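Side-chain contacts in putative thioesterase (Novosphingobium aromaticivorans, PDB 3CJY), which probably hydrolyses acyl-CoA thioesters with a tandem pair of hot-dog domains and binds a calcium ion: residues P189-R194 with C222-P227; L45-E50 with L73-E78; T134-Q139 with I149-A154. One frame throughout, in Å; residues are numbered along the deposited sequence.

Contacts 1 and 2 are the same kind of join made in the two halves of the chain: a central helix laid on a strand of the curved antiparallel sheet, buried and wholly apolar, in the C-terminal and N-terminal thioesterase ranges respectively. Their centres are about 28 Å apart. Contact 3 lies nearer the surface and sets a loop beside strand 149-153; one pair of apolar branches is all it shares with the others in chemistry, the rest being a hydroxyl, a carboxylate and a water. It borders contact 1, whose helix 188-196 meets it through one salt bridge and an apolar touch.

Contact 1: residues P189-R194 with C222-P227; sequences PIALGR and CDMIIP
Ala191 and Leu192 of helix 188-196 rest on Met224 and Ile226 of strand 220-230, the helix-on-sheet layer of the C-terminal hot-dog domain. The two segment axes cross at -53° and approach to 8.0 Å, a close spacing consistent with the small Ala191 at the centre. Ala191 CB touches both CB and SE of Met224, a selenomethionine, each at 3.9 Å. That chain bends at its last torsion (chi3 -75°), so CE also stays near the alanine methyl instead of running past it. Ile226 lies two residues on and on the same face of the strand: its CG1 is 3.7 Å from Ala191 O, and Ile226 CD1 reaches the backbone N of Leu192 at 3.9 Å. With an alanine here, CG1, CG2 and CD1 are gone, which would probably open a gap under the Ala191-Leu192 turn and leave Leu192 CD1 without its mate on the strand. By contrast with this buried centre, Pro189 and Ile225 point away from the partner element and are partly exposed. Ile226 also packs on Trp118 of the second subunit, which brings the dimer interface up to this core. Leu192 itself crosses Ile226 at about a right angle, its CD1 meeting Ile226 CG2 at 4.0 Å.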
ATOM      1  N   PRO A 189       0.411 -13.892   3.711  1.00 13.50           N
ATOM      2  CA  PRO A 189       0.913 -15.131   3.056  1.00 14.43           C
ATOM      3  C   PRO A 189       0.065 -16.388   3.355  1.00 14.39           C
ATOM      4  O   PRO A 189      -0.093 -17.269   2.520  1.00 14.85           O
ATOM      5  CB  PRO A 189       2.364 -15.205   3.546  1.00 13.87           C
ATOM      6  CG  PRO A 189       2.727 -13.770   3.831  1.00 14.92           C
ATOM      7  CD  PRO A 189       1.501 -13.144   4.387  1.00 14.13           C
ATOM      8  N   ILE A 190      -0.564 -16.438   4.520  1.00 14.82           N
ATOM      9  CA  ILE A 190      -1.436 -17.555   4.889  1.00 15.02           C
ATOM     10  C   ILE A 190      -2.686 -17.502   4.011  1.00 14.92           C
ATOM     11  O   ILE A 190      -3.129 -18.513   3.486  1.00 15.19           O
ATOM     12  CB  ILE A 190      -1.800 -17.513   6.402  1.00 16.44           C
ATOM     13  CG1 ILE A 190      -0.535 -17.796   7.241  1.00 18.71           C
ATOM     14  CG2 ILE A 190      -2.898 -18.499   6.708  1.00 18.21           C
ATOM     15  CD1 ILE A 190      -0.737 -17.580   8.701  1.00 21.86           C
ATOM     16  N   ALA A 191      -3.166 -16.297   3.753  1.00 12.76           N
ATOM     17  CA  ALA A 191      -4.339 -16.128   2.901  1.00 12.66           C
ATOM     18  C   ALA A 191      -3.987 -16.570   1.469  1.00 12.18           C
ATOM     19  O   ALA A 191      -4.813 -17.174   0.766  1.00 14.86           O
ATOM     20  CB  ALA A 191      -4.792 -14.671   2.875  1.00 12.72           C
ATOM     21  N   LEU A 192      -2.747 -16.342   1.069  1.00 14.60           N
ATOM     22  CA  LEU A 192      -2.320 -16.744  -0.295  1.00 14.01           C
ATOM     23  C   LEU A 192      -2.323 -18.265  -0.403  1.00 15.24           C
ATOM     24  O   LEU A 192      -2.806 -18.840  -1.379  1.00 15.05           O
ATOM     25  CB  LEU A 192      -0.967 -16.151  -0.630  1.00 14.10           C
ATOM     26  CG  LEU A 192      -0.409 -16.568  -1.978  1.00 14.52           C
ATOM     27  CD1 LEU A 192      -1.389 -16.216  -3.129  1.00 15.77           C
ATOM     28  CD2 LEU A 192       1.017 -15.998  -2.174  1.00 18.98           C
ATOM     29  N   GLY A 193      -1.795 -18.927   0.626  1.00 15.39           N
ATOM     30  CA  GLY A 193      -1.720 -20.391   0.645  1.00 15.84           C
ATOM     31  C   GLY A 193      -3.105 -20.979   0.563  1.00 16.44           C
ATOM     32  O   GLY A 193      -3.339 -21.967  -0.097  1.00 17.98           O
ATOM     33  N   ARG A 194      -4.058 -20.323   1.199  1.00 16.23           N
ATOM     34  CA  ARG A 194      -5.435 -20.808   1.124  1.00 16.84           C
ATOM     35  C   ARG A 194      -6.089 -20.598  -0.255  1.00 17.34           C
ATOM     36  O   ARG A 194      -6.857 -21.420  -0.724  1.00 17.18           O
ATOM     37  CB  ARG A 194      -6.329 -20.165   2.167  1.00 17.66           C
ATOM     38  CG  ARG A 194      -5.875 -20.530   3.569  1.00 20.90           C
ATOM     39  CD  ARG A 194      -7.002 -20.433   4.547  1.00 25.45           C
ATOM     40  NE  ARG A 194      -6.561 -20.911   5.859  1.00 29.32           N
ATOM     41  CZ  ARG A 194      -7.314 -20.885   6.951  1.00 28.04           C
ATOM     42  NH1 ARG A 194      -8.556 -20.425   6.884  1.00 24.94           N
ATOM     43  NH2 ARG A 194      -6.823 -21.340   8.093  1.00 27.89           N
ATOM     44  N   CYS A 222      -8.741 -10.393  11.463  1.00 12.52           N
ATOM     45  CA  CYS A 222      -7.751 -10.289  10.385  1.00 13.52           C
ATOM     46  C   CYS A 222      -8.512 -10.728   9.122  1.00 13.14           C
ATOM     47  O   CYS A 222      -8.715 -11.910   8.841  1.00 14.28           O
ATOM     48  CB  CYS A 222      -6.531 -11.151  10.693  1.00 13.34           C
ATOM     49  SG  CYS A 222      -5.335 -11.195   9.355  1.00 15.71           S
ATOM     50  N   ASP A 223      -8.960  -9.717   8.390  1.00 13.60           N
ATOM     51  CA  ASP A 223      -9.889  -9.874   7.268  1.00 13.45           C
ATOM     52  C   ASP A 223      -9.190  -9.624   5.937  1.00 14.40           C
ATOM     53  O   ASP A 223      -8.994  -8.483   5.550  1.00 13.31           O
ATOM     54  CB  ASP A 223     -10.993  -8.817   7.571  1.00 13.90           C
ATOM     55  CG  ASP A 223     -12.142  -8.808   6.591  1.00 16.26           C
ATOM     56  OD1 ASP A 223     -12.279  -9.741   5.798  1.00 13.42           O
ATOM     57  OD2 ASP A 223     -12.915  -7.815   6.661  1.00 16.86           O
HETATM   58  N   MSE A 224      -8.853 -10.722   5.263  1.00 12.85           N
HETATM   59  CA  MSE A 224      -7.982 -10.773   4.096  1.00 12.41           C
HETATM   60  C   MSE A 224      -8.594 -11.216   2.812  1.00 12.30           C
HETATM   61  O   MSE A 224      -9.527 -12.036   2.761  1.00 11.27           O
HETATM   62  CB  MSE A 224      -6.804 -11.750   4.396  1.00 11.84           C
HETATM   63  CG  MSE A 224      -5.983 -11.379   5.608  1.00 12.87           C
HETATM   64 SE   MSE A 224      -4.536 -12.502   6.098  0.75 10.64          SE
HETATM   65  CE  MSE A 224      -5.598 -13.925   6.827  1.00 14.05           C
ATOM     66  N   ILE A 225      -8.058 -10.657   1.733  1.00 12.38           N
ATOM     67  CA  ILE A 225      -8.423 -11.100   0.399  1.00 12.81           C
ATOM     68  C   ILE A 225      -7.176 -11.176  -0.476  1.00 12.44           C
ATOM     69  O   ILE A 225      -6.278 -10.316  -0.400  1.00 12.02           O
ATOM     70  CB  ILE A 225      -9.528 -10.168  -0.263  1.00 12.74           C
ATOM     71  CG1 ILE A 225     -10.016 -10.747  -1.580  1.00 14.62           C
ATOM     72  CG2 ILE A 225      -8.954  -8.750  -0.456  1.00 12.01           C
ATOM     73  CD1 ILE A 225     -11.312 -10.124  -2.115  1.00 14.10           C
ATOM     74  N   ILE A 226      -7.129 -12.200  -1.317  1.00 11.86           N
ATOM     75  CA  ILE A 226      -6.124 -12.302  -2.403  1.00 12.87           C
ATOM     76  C   ILE A 226      -6.963 -12.174  -3.677  1.00 12.35           C
ATOM     77  O   ILE A 226      -7.659 -13.095  -4.082  1.00 12.91           O
ATOM     78  CB  ILE A 226      -5.393 -13.683  -2.432  1.00 13.83           C
ATOM     79  CG1 ILE A 226      -4.726 -13.988  -1.099  1.00 14.77           C
ATOM     80  CG2 ILE A 226      -4.394 -13.663  -3.546  1.00 13.14           C
ATOM     81  CD1 ILE A 226      -3.635 -12.988  -0.687  1.00 13.26           C
ATOM     82  N   PRO A 227      -6.962 -10.983  -4.304  1.00 13.10           N
ATOM     83  CA  PRO A 227      -7.901 -10.816  -5.398  1.00 11.40           C
ATOM     84  C   PRO A 227      -7.436 -11.317  -6.768  1.00 10.81           C
ATOM     85  O   PRO A 227      -8.255 -11.636  -7.630  1.00 11.50           O
ATOM     86  CB  PRO A 227      -8.089  -9.279  -5.439  1.00 12.43           C
ATOM     87  CG  PRO A 227      -6.782  -8.763  -5.039  1.00 13.18           C
ATOM     88  CD  PRO A 227      -6.336  -9.708  -3.919  1.00 13.12           C
TER

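Contact 2: residues L45-E50 with L73-E78; sequences LDVAAE and LDLTVE
Val47 meets Leu75 and Val77 without any aromatic ring, amide side chain or carboxylate between them, and the flat group at this contact is the peptide unit joining Val47 to Ala48. The methyl CG2 of Val77 sits over one face of that unit, 4.0 Å from Val47 O and 4.5 Å from Ala48 N. Val47 O also accepts a hydrogen bond from Thr51 OG1, one turn further along helix 37-52. Methyl-to-methyl packing makes up the remainder. With CG1 beside the backbone N (chi1 -61°), Val47 is left with CG2 in the crowded position between its N and carbonyl carbon, and this is the branch that faces the strand. Val47 CG2 lies 3.8 Å from Val77 CG2 and 3.9 Å from Leu75 CD2, a single methyl lodged between two side chains spaced two residues apart on the strand. The leucine comes at it crosswise, near a right angle, whereas the valine meets it at a slant. Tyr17 touches both valines, and Val91 and Leu9 touch Val47 and Leu75, so neighbouring strands and a loop complete the apolar surroundings. The segment axes are 8.8 Å apart and cross at -43°. Past Val77 the character changes within a few ångströms: side chain to side chain it is about 4 Å from Thr51, which with Asp14 belongs to the calcium site, and from the Val77 side chain to the calcium ion is about 8 Å. A long helix laid across a curved antiparallel sheet in this way is the hallmark of the hot-dog fold, here in the N-terminal thioesterase domain.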
ATOM      1  N   LEU A  45       8.242   0.866  12.200  1.00 15.38           N
ATOM      2  CA  LEU A  45       7.293   1.848  12.674  1.00 16.15           C
ATOM      3  C   LEU A  45       7.570   2.298  14.089  1.00 16.23           C
ATOM      4  O   LEU A  45       7.342   3.453  14.443  1.00 17.34           O
ATOM      5  CB  LEU A  45       5.881   1.310  12.603  1.00 15.57           C
ATOM      6  CG  LEU A  45       5.319   0.886  11.243  1.00 18.33           C
ATOM      7  CD1 LEU A  45       3.918   0.289  11.463  1.00 17.69           C
ATOM      8  CD2 LEU A  45       5.299   2.069  10.285  1.00 23.14           C
ATOM      9  N   ASP A  46       8.106   1.379  14.884  0.50 16.78           N
ATOM     10  CA  ASP A  46       8.409   1.636  16.286  0.50 16.71           C
ATOM     11  C   ASP A  46       9.539   2.675  16.384  0.50 16.50           C
ATOM     12  O   ASP A  46       9.387   3.707  17.024  0.50 16.06           O
ATOM     13  CB  ASP A  46       8.790   0.331  17.014  0.50 17.28           C
ATOM     14  CG  ASP A  46       8.864   0.501  18.525  0.50 18.33           C
ATOM     15  OD1 ASP A  46       7.799   0.607  19.166  0.50 21.95           O
ATOM     16  OD2 ASP A  46       9.974   0.517  19.078  0.50 20.51           O
ATOM     17  N   VAL A  47      10.619   2.425  15.655  1.00 16.26           N
ATOM     18  CA  VAL A  47      11.815   3.296  15.697  1.00 15.09           C
ATOM     19  C   VAL A  47      11.503   4.685  15.115  1.00 14.85           C
ATOM     20  O   VAL A  47      12.019   5.703  15.586  1.00 15.12           O
ATOM     21  CB  VAL A  47      13.082   2.628  15.058  1.00 14.81           C
ATOM     22  CG1 VAL A  47      13.409   1.374  15.834  1.00 14.48           C
ATOM     23  CG2 VAL A  47      12.948   2.330  13.537  1.00 12.90           C
ATOM     24  N   ALA A  48      10.647   4.716  14.106  1.00 15.16           N
ATOM     25  CA  ALA A  48      10.221   5.981  13.472  1.00 15.29           C
ATOM     26  C   ALA A  48       9.427   6.807  14.483  1.00 15.92           C
ATOM     27  O   ALA A  48       9.716   7.985  14.697  1.00 17.16           O
ATOM     28  CB  ALA A  48       9.373   5.732  12.199  1.00 14.91           C
ATOM     29  N   ALA A  49       8.458   6.186  15.135  1.00 16.80           N
ATOM     30  CA  ALA A  49       7.625   6.908  16.117  1.00 17.28           C
ATOM     31  C   ALA A  49       8.472   7.374  17.307  1.00 18.05           C
ATOM     32  O   ALA A  49       8.318   8.491  17.821  1.00 16.70           O
ATOM     33  CB  ALA A  49       6.476   6.031  16.577  1.00 16.55           C
ATOM     34  N   GLU A  50       9.422   6.538  17.686  1.00 18.85           N
ATOM     35  CA  GLU A  50      10.275   6.817  18.859  1.00 19.64           C
ATOM     36  C   GLU A  50      11.242   7.963  18.526  1.00 18.96           C
ATOM     37  O   GLU A  50      11.544   8.834  19.352  1.00 19.65           O
ATOM     38  CB  GLU A  50      11.008   5.517  19.251  1.00 20.82           C
ATOM     39  CG  GLU A  50      11.025   5.185  20.746  1.00 27.08           C
ATOM     40  CD  GLU A  50      12.201   5.743  21.447  1.00 33.03           C
ATOM     41  OE1 GLU A  50      13.186   6.046  20.733  1.00 37.37           O
ATOM     42  OE2 GLU A  50      12.155   5.871  22.695  1.00 37.34           O
ATOM     43  N   LEU A  73      19.855  -6.958  13.770  1.00 17.23           N
ATOM     44  CA  LEU A  73      19.213  -6.071  12.806  1.00 16.53           C
ATOM     45  C   LEU A  73      19.488  -4.666  13.284  1.00 16.73           C
ATOM     46  O   LEU A  73      19.146  -4.308  14.396  1.00 16.21           O
ATOM     47  CB  LEU A  73      17.695  -6.314  12.729  1.00 16.33           C
ATOM     48  CG  LEU A  73      16.846  -5.363  11.857  1.00 14.77           C
ATOM     49  CD1 LEU A  73      17.358  -5.471  10.414  1.00 14.54           C
ATOM     50  CD2 LEU A  73      15.313  -5.619  11.996  1.00 17.09           C
ATOM     51  N   ASP A  74      20.155  -3.898  12.443  1.00 17.38           N
ATOM     52  CA  ASP A  74      20.398  -2.481  12.715  1.00 17.22           C
ATOM     53  C   ASP A  74      19.326  -1.680  11.995  1.00 16.54           C
ATOM     54  O   ASP A  74      19.058  -1.929  10.829  1.00 16.44           O
ATOM     55  CB  ASP A  74      21.769  -2.074  12.196  1.00 18.55           C
ATOM     56  CG  ASP A  74      22.898  -2.722  12.982  1.00 18.63           C
ATOM     57  OD1 ASP A  74      22.894  -2.560  14.213  1.00 22.62           O
ATOM     58  OD2 ASP A  74      23.787  -3.361  12.385  1.00 19.61           O
ATOM     59  N   LEU A  75      18.696  -0.747  12.694  1.00 15.60           N
ATOM     60  CA  LEU A  75      17.731   0.137  12.066  1.00 17.08           C
ATOM     61  C   LEU A  75      18.206   1.564  12.172  1.00 16.99           C
ATOM     62  O   LEU A  75      18.613   2.013  13.237  1.00 16.78           O
ATOM     63  CB  LEU A  75      16.348  -0.001  12.678  1.00 16.96           C
ATOM     64  CG  LEU A  75      15.692  -1.374  12.714  1.00 19.66           C
ATOM     65  CD1 LEU A  75      15.867  -2.001  14.097  1.00 20.61           C
ATOM     66  CD2 LEU A  75      14.220  -1.230  12.434  1.00 20.98           C
ATOM     67  N   THR A  76      18.217   2.242  11.025  1.00 16.53           N
ATOM     68  CA  THR A  76      18.635   3.631  10.937  1.00 16.88           C
ATOM     69  C   THR A  76      17.478   4.478  10.418  1.00 16.09           C
ATOM     70  O   THR A  76      16.882   4.183   9.392  1.00 15.76           O
ATOM     71  CB  THR A  76      19.867   3.793  10.058  1.00 17.32           C
ATOM     72  OG1 THR A  76      20.896   2.918  10.529  1.00 21.73           O
ATOM     73  CG2 THR A  76      20.399   5.228  10.118  1.00 18.44           C
ATOM     74  N   VAL A  77      17.188   5.527  11.161  1.00 16.24           N
ATOM     75  CA  VAL A  77      16.090   6.450  10.860  1.00 16.35           C
ATOM     76  C   VAL A  77      16.551   7.797  10.340  1.00 17.02           C
ATOM     77  O   VAL A  77      17.424   8.434  10.934  1.00 16.66           O
ATOM     78  CB  VAL A  77      15.272   6.755  12.109  1.00 16.01           C
ATOM     79  CG1 VAL A  77      14.037   7.593  11.768  1.00 15.59           C
ATOM     80  CG2 VAL A  77      14.864   5.479  12.836  1.00 17.26           C
ATOM     81  N   GLU A  78      15.970   8.201   9.212  1.00 17.59           N
ATOM     82  CA  GLU A  78      16.205   9.506   8.628  1.00 19.18           C
ATOM     83  C   GLU A  78      14.892  10.269   8.616  1.00 18.83           C
ATOM     84  O   GLU A  78      13.925   9.834   8.010  1.00 19.81           O
ATOM     85  CB  GLU A  78      16.690   9.363   7.188  1.00 19.74           C
ATOM     86  CG  GLU A  78      16.884  10.687   6.470  1.00 24.03           C
ATOM     87  CD  GLU A  78      17.277  10.507   4.996  1.00 28.97           C
ATOM     88  OE1 GLU A  78      16.953   9.461   4.396  1.00 33.66           O
ATOM     89  OE2 GLU A  78      17.887  11.434   4.422  1.00 33.10           O
TER

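Contact 3: residues T134-Q139 with I149-A154; sequences TTLPAQ and IEVREA
Thr135 and Glu153 are brought to face each other by their torsions: the threonine sets OG1 between its backbone N and carbonyl carbon (chi1 58°), and the glutamate leaves the strand with CG beside its own N (chi1 -59°) and then folds at chi2 (-73°), so that the carboxylate turns back toward the loop. The chains cross at about a right angle. Between OG1 of Thr135 and OE2 of Glu153 the distance is 3.8 Å, too long for a direct bond, and a water fills the role. The water gives a hydrogen to Glu153 OE2 at 2.6 Å, accepts one from Thr134 N at 2.9 Å, and is bonded to Thr135 OG1 as well, which ties two successive loop residues to one carboxylate oxygen. The same OE2 forms a salt bridge with Arg194 of helix 188-196, a charge that would be expected to favour the ionised carboxylate. Strand 149-153 belongs to the antiparallel sheet of the C-terminal hot-dog domain: one edge pairs with strand 163-170, while Val151 and Glu153 also make backbone hydrogen bonds to Cys133 and Pro131, in the same loop, just ahead of residues 134-139. Beside this polar link lies a small apolar one. Leu136 and Val151 reach toward each other tip to tip, CD1 of the leucine 4.2 Å from CG2 of the valine; Ile190 of the helix touches Leu136, and Leu168 of the neighbouring strand touches Val151. On the side of the strand turned from the loop, Arg152 NH2 bonds Glu150 OE2 at 2.8 Å in a salt bridge, approaching from above the carboxylate plane and tilted from the guanidinium plane.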
ATOM      1  N   THR A 134      -6.434 -25.152  12.743  1.00 20.59           N
ATOM      2  CA  THR A 134      -5.548 -26.336  12.863  1.00 21.72           C
ATOM      3  C   THR A 134      -4.710 -26.550  11.590  1.00 22.32           C
ATOM      4  O   THR A 134      -3.987 -27.542  11.457  1.00 24.16           O
ATOM      5  CB  THR A 134      -6.374 -27.573  13.197  1.00 20.73           C
ATOM      6  OG1 THR A 134      -7.373 -27.768  12.197  1.00 21.34           O
ATOM      7  CG2 THR A 134      -7.082 -27.385  14.567  1.00 21.91           C
ATOM      8  N   THR A 135      -4.767 -25.576  10.698  1.00 22.56           N
ATOM      9  CA  THR A 135      -4.113 -25.668   9.396  1.00 22.34           C
ATOM     10  C   THR A 135      -3.054 -24.615   9.114  1.00 22.37           C
ATOM     11  O   THR A 135      -2.814 -24.243   7.970  1.00 22.26           O
ATOM     12  CB  THR A 135      -5.202 -25.643   8.292  1.00 22.87           C
ATOM     13  OG1 THR A 135      -5.994 -24.452   8.377  1.00 24.51           O
ATOM     14  CG2 THR A 135      -6.142 -26.813   8.429  1.00 22.72           C
ATOM     15  N   LEU A 136      -2.410 -24.103  10.144  1.00 22.35           N
ATOM     16  CA  LEU A 136      -1.357 -23.123   9.922  1.00 23.11           C
ATOM     17  C   LEU A 136      -0.188 -23.834   9.226  1.00 22.94           C
ATOM     18  O   LEU A 136       0.033 -25.014   9.393  1.00 23.11           O
ATOM     19  CB  LEU A 136      -0.870 -22.483  11.222  1.00 23.21           C
ATOM     20  CG  LEU A 136      -1.868 -21.552  11.923  1.00 25.10           C
ATOM     21  CD1 LEU A 136      -1.317 -21.175  13.298  1.00 26.26           C
ATOM     22  CD2 LEU A 136      -2.153 -20.334  11.098  1.00 26.11           C
ATOM     23  N   PRO A 137       0.599 -23.096   8.470  1.00 23.39           N
ATOM     24  CA  PRO A 137       1.675 -23.805   7.820  1.00 23.27           C
ATOM     25  C   PRO A 137       2.718 -24.338   8.793  1.00 23.01           C
ATOM     26  O   PRO A 137       2.962 -23.760   9.846  1.00 22.72           O
ATOM     27  CB  PRO A 137       2.294 -22.733   6.937  1.00 23.66           C
ATOM     28  CG  PRO A 137       1.932 -21.504   7.562  1.00 24.11           C
ATOM     29  CD  PRO A 137       0.612 -21.667   8.177  1.00 23.51           C
ATOM     30  N   ALA A 138       3.304 -25.469   8.442  1.00 22.11           N
ATOM     31  CA  ALA A 138       4.370 -26.050   9.264  1.00 20.93           C
ATOM     32  C   ALA A 138       5.506 -25.041   9.378  1.00 19.71           C
ATOM     33  O   ALA A 138       5.840 -24.366   8.426  1.00 19.27           O
ATOM     34  CB  ALA A 138       4.873 -27.343   8.652  1.00 20.93           C
ATOM     35  N   GLN A 139       6.072 -24.970  10.577  1.00 19.25           N
ATOM     36  CA  GLN A 139       7.150 -24.048  10.903  1.00 18.28           C
ATOM     37  C   GLN A 139       8.341 -24.798  11.465  1.00 17.30           C
ATOM     38  O   GLN A 139       8.201 -25.828  12.119  1.00 17.42           O
ATOM     39  CB  GLN A 139       6.667 -23.036  11.935  1.00 19.49           C
ATOM     40  CG  GLN A 139       5.494 -22.126  11.435  1.00 18.77           C
ATOM     41  CD  GLN A 139       5.953 -21.113  10.437  1.00 19.39           C
ATOM     42  OE1 GLN A 139       6.580 -20.128  10.791  1.00 18.09           O
ATOM     43  NE2 GLN A 139       5.643 -21.344   9.156  1.00 21.92           N
ATOM     44  N   ILE A 149       0.696 -16.771  19.010  1.00 14.45           N
ATOM     45  CA  ILE A 149      -0.555 -16.189  18.583  1.00 14.68           C
ATOM     46  C   ILE A 149      -1.649 -17.232  18.606  1.00 14.46           C
ATOM     47  O   ILE A 149      -1.463 -18.345  18.122  1.00 15.62           O
ATOM     48  CB  ILE A 149      -0.450 -15.656  17.123  1.00 14.35           C
ATOM     49  CG1 ILE A 149       0.773 -14.730  16.954  1.00 14.80           C
ATOM     50  CG2 ILE A 149      -1.745 -14.960  16.737  1.00 13.41           C
ATOM     51  CD1 ILE A 149       0.765 -13.491  17.880  1.00 14.40           C
ATOM     52  N   GLU A 150      -2.769 -16.875  19.224  1.00 15.13           N
ATOM     53  CA  GLU A 150      -3.944 -17.725  19.228  1.00 14.87           C
ATOM     54  C   GLU A 150      -4.776 -17.403  17.970  1.00 15.79           C
ATOM     55  O   GLU A 150      -5.137 -16.242  17.730  1.00 15.16           O
ATOM     56  CB  GLU A 150      -4.750 -17.551  20.527  1.00 16.10           C
ATOM     57  CG  GLU A 150      -5.927 -18.531  20.624  1.00 18.84           C
ATOM     58  CD  GLU A 150      -6.653 -18.436  21.945  1.00 21.13           C
ATOM     59  OE1 GLU A 150      -6.331 -17.517  22.757  1.00 22.74           O
ATOM     60  OE2 GLU A 150      -7.561 -19.272  22.145  1.00 24.50           O
ATOM     61  N   VAL A 151      -5.036 -18.418  17.153  1.00 13.93           N
ATOM     62  CA  VAL A 151      -5.742 -18.227  15.876  1.00 13.30           C
ATOM     63  C   VAL A 151      -6.998 -19.037  15.768  1.00 14.23           C
ATOM     64  O   VAL A 151      -6.991 -20.251  16.002  1.00 13.05           O
ATOM     65  CB  VAL A 151      -4.797 -18.591  14.677  1.00 13.42           C
ATOM     66  CG1 VAL A 151      -5.414 -18.307  13.332  1.00 11.99           C
ATOM     67  CG2 VAL A 151      -3.421 -17.893  14.779  1.00 11.49           C
ATOM     68  N   ARG A 152      -8.084 -18.362  15.442  1.00 13.18           N
ATOM     69  CA  ARG A 152      -9.338 -19.032  15.215  1.00 13.47           C
ATOM     70  C   ARG A 152      -9.902 -18.704  13.831  1.00 13.98           C
ATOM     71  O   ARG A 152      -9.650 -17.638  13.258  1.00 13.55           O
ATOM     72  CB  ARG A 152     -10.324 -18.649  16.285  1.00 13.25           C
ATOM     73  CG  ARG A 152      -9.839 -19.083  17.668  1.00 14.61           C
ATOM     74  CD  ARG A 152     -10.843 -18.729  18.742  1.00 14.74           C
ATOM     75  NE  ARG A 152     -10.315 -19.066  20.077  1.00 14.50           N
ATOM     76  CZ  ARG A 152     -10.937 -18.752  21.199  1.00 15.33           C
ATOM     77  NH1 ARG A 152     -12.118 -18.172  21.168  1.00 16.27           N
ATOM     78  NH2 ARG A 152     -10.380 -19.030  22.358  1.00 16.95           N
ATOM     79  N   GLU A 153     -10.675 -19.645  13.305  1.00 14.66           N
ATOM     80  CA  GLU A 153     -11.283 -19.486  11.964  1.00 14.71           C
ATOM     81  C   GLU A 153     -12.548 -18.650  12.046  1.00 15.24           C
ATOM     82  O   GLU A 153     -13.516 -19.069  12.679  1.00 15.01           O
ATOM     83  CB  GLU A 153     -11.684 -20.834  11.382  1.00 14.65           C
ATOM     84  CG  GLU A 153     -10.590 -21.833  11.208  1.00 16.40           C
ATOM     85  CD  GLU A 153      -9.627 -21.516  10.063  1.00 21.72           C
ATOM     86  OE1 GLU A 153      -9.931 -20.592   9.269  1.00 19.87           O
ATOM     87  OE2 GLU A 153      -8.577 -22.220   9.946  1.00 20.09           O
ATOM     88  N   ALA A 154     -12.579 -17.501  11.366  1.00 14.84           N
ATOM     89  CA  ALA A 154     -13.756 -16.633  11.422  1.00 16.74           C
ATOM     90  C   ALA A 154     -14.581 -16.651  10.130  1.00 18.35           C
ATOM     91  O   ALA A 154     -15.610 -15.992  10.051  1.00 19.10           O
ATOM     92  CB  ALA A 154     -13.325 -15.181  11.726  1.00 16.33           C
TER
HETATM   93  O   HOH W   1      -8.086 -24.717  10.405  1.00 26.17           O